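Local structure of probable ss-1,3-N-acetylglucosaminyltransferase (Staphylococcus aureus subsp. aureus N315, 6H21) at residues K266-A271 / K310-S315. The protein is a probable glycosyltransferase with a family 2 domain of the GT-A class that binds manganese and uridine-diphosphate-N-acetylglucosamine, and a helical TarS-type linker domain. Numbering follows the deposited sequence.
Sequences KRHQLA and KVPRDS
His-268 lays its imidazole against Asp-314, and the methylene CB of the aspartate, rather than its carboxylate, covers one face of the ring. The evidence for a CH-pi contact is direct: Asp-314 CB stands 3.5 Å from the centroid of the His-268 ring and only 11° off the ring normal. The two side chains run side by side and point the same way. In both, CG lies beside the backbone N, anti to the carbonyl carbon, which for His-268 sets CG 3.8 Å from Asp-314 CB. Ring and carboxylate planes are turned 71° apart; Asp-314 OD2 comes to 3.6 Å from His-268 NE2, a close approach but not a hydrogen bond. Pro-312 meets the imidazole obliquely, its side chain crossing that of His-268 at about a right angle, with Pro-312 CB 3.8 Å from His-268 CE1. The other ring nitrogen, ND1, is hydrogen-bonded to the hydroxyl of Tyr-256 on helix 242-256, a bond from a neighbouring helix that would help hold the ring's rotation.

One helical turn further on, the contact passes to small groups. Ala-271 CB packs on Ser-315 CB at 3.9 Å, with Val-311 CG1 more distant. Ser-315 CB also lies 3.2 Å from His-268 O, while Ser-315 OG turns back into its own segment and donates to Pro-312 O (2.8 Å). The C=O...OG angle of 178° puts this donor nearly on the carbonyl axis; the same oxygen accepts from Ser-315 N, and the two bonds close the turn from Pro-312 to Ser-315, where the 3-10 segment begins.

Helix 264-281 is thus joined to the loop after helix 294-308 within the linker domain. Between these segments the chemistry implies cohesion by CH-pi and van der Waals contact: the Ser-315 hydroxyl is spent within its own segment and His-268 ND1 on Tyr-256, and the nearby carboxylate may make the imidazole somewhat more basic.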
ATOM      1  N   LYS C 266     -13.773  18.760  22.268  1.00 39.35           N
ATOM      2  CA  LYS C 266     -14.825  17.776  22.582  1.00 38.79           C
ATOM      3  C   LYS C 266     -15.622  17.429  21.316  1.00 37.11           C
ATOM      4  O   LYS C 266     -15.967  16.256  21.097  1.00 36.07           O
ATOM      5  CB  LYS C 266     -15.738  18.308  23.694  1.00 40.35           C
ATOM      6  CG  LYS C 266     -16.772  17.321  24.230  1.00 40.57           C
ATOM      7  CD  LYS C 266     -16.206  15.989  24.723  1.00 40.56           C
ATOM      8  CE  LYS C 266     -17.298  14.995  25.072  1.00 40.61           C
ATOM      9  NZ  LYS C 266     -16.749  13.709  25.549  1.00 40.81           N
ATOM     10  N   ARG C 267     -15.924  18.435  20.482  1.00 36.60           N
ATOM     11  CA  ARG C 267     -16.603  18.182  19.186  1.00 35.35           C
ATOM     12  C   ARG C 267     -15.723  17.329  18.251  1.00 34.09           C
ATOM     13  O   ARG C 267     -16.223  16.376  17.597  1.00 33.02           O
ATOM     14  CB  ARG C 267     -17.001  19.519  18.559  1.00 35.68           C
ATOM     15  CG  ARG C 267     -18.098  20.246  19.323  1.00 36.69           C
ATOM     16  CD  ARG C 267     -18.199  21.696  18.915  1.00 37.40           C
ATOM     17  NE  ARG C 267     -19.359  22.357  19.483  1.00 38.42           N
ATOM     18  CZ  ARG C 267     -19.675  23.623  19.239  1.00 39.35           C
ATOM     19  NH1 ARG C 267     -18.858  24.369  18.510  1.00 39.45           N
ATOM     20  NH2 ARG C 267     -20.793  24.129  19.726  1.00 40.15           N
ATOM     21  N   HIS C 268     -14.425  17.663  18.167  1.00 34.19           N
ATOM     22  CA  HIS C 268     -13.451  16.884  17.398  1.00 33.49           C
ATOM     23  C   HIS C 268     -13.456  15.427  17.863  1.00 33.13           C
ATOM     24  O   HIS C 268     -13.411  14.512  17.057  1.00 32.25           O
ATOM     25  CB  HIS C 268     -12.032  17.452  17.518  1.00 34.01           C
ATOM     26  CG  HIS C 268     -11.829  18.797  16.901  1.00 34.39           C
ATOM     27  ND1 HIS C 268     -12.467  19.184  15.733  1.00 34.05           N
ATOM     28  CD2 HIS C 268     -11.036  19.835  17.267  1.00 35.34           C
ATOM     29  CE1 HIS C 268     -12.101  20.418  15.427  1.00 34.63           C
ATOM     30  NE2 HIS C 268     -11.207  20.833  16.344  1.00 35.35           N
ATOM     31  N   GLN C 269     -13.501  15.228  19.182  1.00 34.16           N
ATOM     32  CA  GLN C 269     -13.473  13.888  19.768  1.00 34.27           C
ATOM     33  C   GLN C 269     -14.737  13.119  19.375  1.00 33.35           C
ATOM     34  O   GLN C 269     -14.651  11.972  18.991  1.00 32.63           O
ATOM     35  CB  GLN C 269     -13.367  13.943  21.288  1.00 36.00           C
ATOM     36  CG  GLN C 269     -13.264  12.563  21.917  1.00 36.71           C
ATOM     37  CD  GLN C 269     -13.427  12.618  23.414  1.00 38.89           C
ATOM     38  OE1 GLN C 269     -14.355  13.241  23.937  1.00 40.69           O
ATOM     39  NE2 GLN C 269     -12.514  11.966  24.114  1.00 40.06           N
ATOM     40  N   LEU C 270     -15.907  13.755  19.512  1.00 33.14           N
ATOM     41  CA  LEU C 270     -17.167  13.088  19.167  1.00 32.59           C
ATOM     42  C   LEU C 270     -17.200  12.732  17.670  1.00 31.51           C
ATOM     43  O   LEU C 270     -17.662  11.669  17.296  1.00 30.99           O
ATOM     44  CB  LEU C 270     -18.327  14.006  19.552  1.00 32.98           C
ATOM     45  CG  LEU C 270     -18.589  14.111  21.051  1.00 33.96           C
ATOM     46  CD1 LEU C 270     -19.523  15.269  21.343  1.00 34.59           C
ATOM     47  CD2 LEU C 270     -19.155  12.809  21.601  1.00 33.87           C
ATOM     48  N   ALA C 271     -16.744  13.662  16.834  1.00 31.25           N
ATOM     49  CA  ALA C 271     -16.679  13.501  15.397  1.00 30.58           C
ATOM     50  C   ALA C 271     -15.752  12.329  15.024  1.00 30.15           C
ATOM     51  O   ALA C 271     -16.083  11.539  14.143  1.00 29.39           O
ATOM     52  CB  ALA C 271     -16.228  14.797  14.779  1.00 30.76           C
ATOM     53  N   LYS C 310     -15.423  17.626   4.690  1.00 31.48           N
ATOM     54  CA  LYS C 310     -16.054  18.719   5.410  1.00 32.47           C
ATOM     55  C   LYS C 310     -15.844  18.549   6.921  1.00 31.91           C
ATOM     56  O   LYS C 310     -16.232  19.410   7.698  1.00 32.75           O
ATOM     57  CB  LYS C 310     -17.535  18.775   5.049  1.00 33.64           C
ATOM     58  CG  LYS C 310     -17.811  19.183   3.616  1.00 34.89           C
ATOM     59  CD  LYS C 310     -19.284  19.048   3.273  1.00 36.24           C
ATOM     60  CE  LYS C 310     -19.561  19.315   1.812  1.00 37.77           C
ATOM     61  NZ  LYS C 310     -21.007  19.188   1.531  1.00 39.89           N
ATOM     62  N   VAL C 311     -15.252  17.430   7.335  1.00 30.83           N
ATOM     63  CA  VAL C 311     -15.029  17.176   8.742  1.00 30.82           C
ATOM     64  C   VAL C 311     -13.618  17.655   9.051  1.00 30.74           C
ATOM     65  O   VAL C 311     -12.698  17.329   8.322  1.00 30.32           O
ATOM     66  CB  VAL C 311     -15.244  15.695   9.093  1.00 30.26           C
ATOM     67  CG1 VAL C 311     -15.087  15.448  10.581  1.00 30.55           C
ATOM     68  CG2 VAL C 311     -16.590  15.208   8.598  1.00 30.25           C
ATOM     69  N   PRO C 312     -13.401  18.502  10.078  1.00 31.45           N
ATOM     70  CA  PRO C 312     -12.042  18.924  10.422  1.00 31.61           C
ATOM     71  C   PRO C 312     -11.092  17.740  10.660  1.00 31.11           C
ATOM     72  O   PRO C 312     -11.467  16.734  11.258  1.00 30.56           O
ATOM     73  CB  PRO C 312     -12.230  19.759  11.698  1.00 32.59           C
ATOM     74  CG  PRO C 312     -13.670  20.249  11.628  1.00 32.92           C
ATOM     75  CD  PRO C 312     -14.427  19.153  10.913  1.00 32.10           C
ATOM     76  N   ARG C 313      -9.873  17.896  10.144  1.00 31.10           N
ATOM     77  CA  ARG C 313      -8.816  16.920  10.247  1.00 30.80           C
ATOM     78  C   ARG C 313      -8.427  16.741  11.719  1.00 31.58           C
ATOM     79  O   ARG C 313      -7.935  15.700  12.084  1.00 31.61           O
ATOM     80  CB  ARG C 313      -7.630  17.358   9.386  1.00 30.56           C
ATOM     81  CG  ARG C 313      -7.754  16.919   7.935  1.00 29.76           C
ATOM     82  CD  ARG C 313      -6.513  17.214   7.112  1.00 29.34           C
ATOM     83  NE  ARG C 313      -6.626  16.619   5.788  1.00 28.60           N
ATOM     84  CZ  ARG C 313      -6.253  15.380   5.482  1.00 28.08           C
ATOM     85  NH1 ARG C 313      -5.873  14.542   6.433  1.00 28.07           N
ATOM     86  NH2 ARG C 313      -6.297  14.971   4.228  1.00 27.58           N
ATOM     87  N   ASP C 314      -8.710  17.747  12.553  1.00 33.12           N
ATOM     88  CA  ASP C 314      -8.421  17.704  13.995  1.00 34.50           C
ATOM     89  C   ASP C 314      -9.158  16.535  14.677  1.00 33.87           C
ATOM     90  O   ASP C 314      -8.749  16.106  15.766  1.00 34.07           O
ATOM     91  CB  ASP C 314      -8.763  19.045  14.651  1.00 36.62           C
ATOM     92  CG  ASP C 314      -7.713  20.132  14.450  1.00 38.62           C
ATOM     93  OD1 ASP C 314      -6.541  19.813  14.143  1.00 43.17           O
ATOM     94  OD2 ASP C 314      -8.055  21.279  14.596  1.00 41.40           O
ATOM     95  N   SER C 315     -10.226  16.014  14.044  1.00 32.72           N
ATOM     96  CA  SER C 315     -10.981  14.868  14.583  1.00 32.41           C
ATOM     97  C   SER C 315     -10.261  13.539  14.330  1.00 31.61           C
ATOM     98  O   SER C 315     -10.595  12.571  14.976  1.00 31.34           O
ATOM     99  CB  SER C 315     -12.388  14.812  14.028  1.00 31.89           C
ATOM    100  OG  SER C 315     -12.381  14.535  12.639  1.00 31.44           O
TER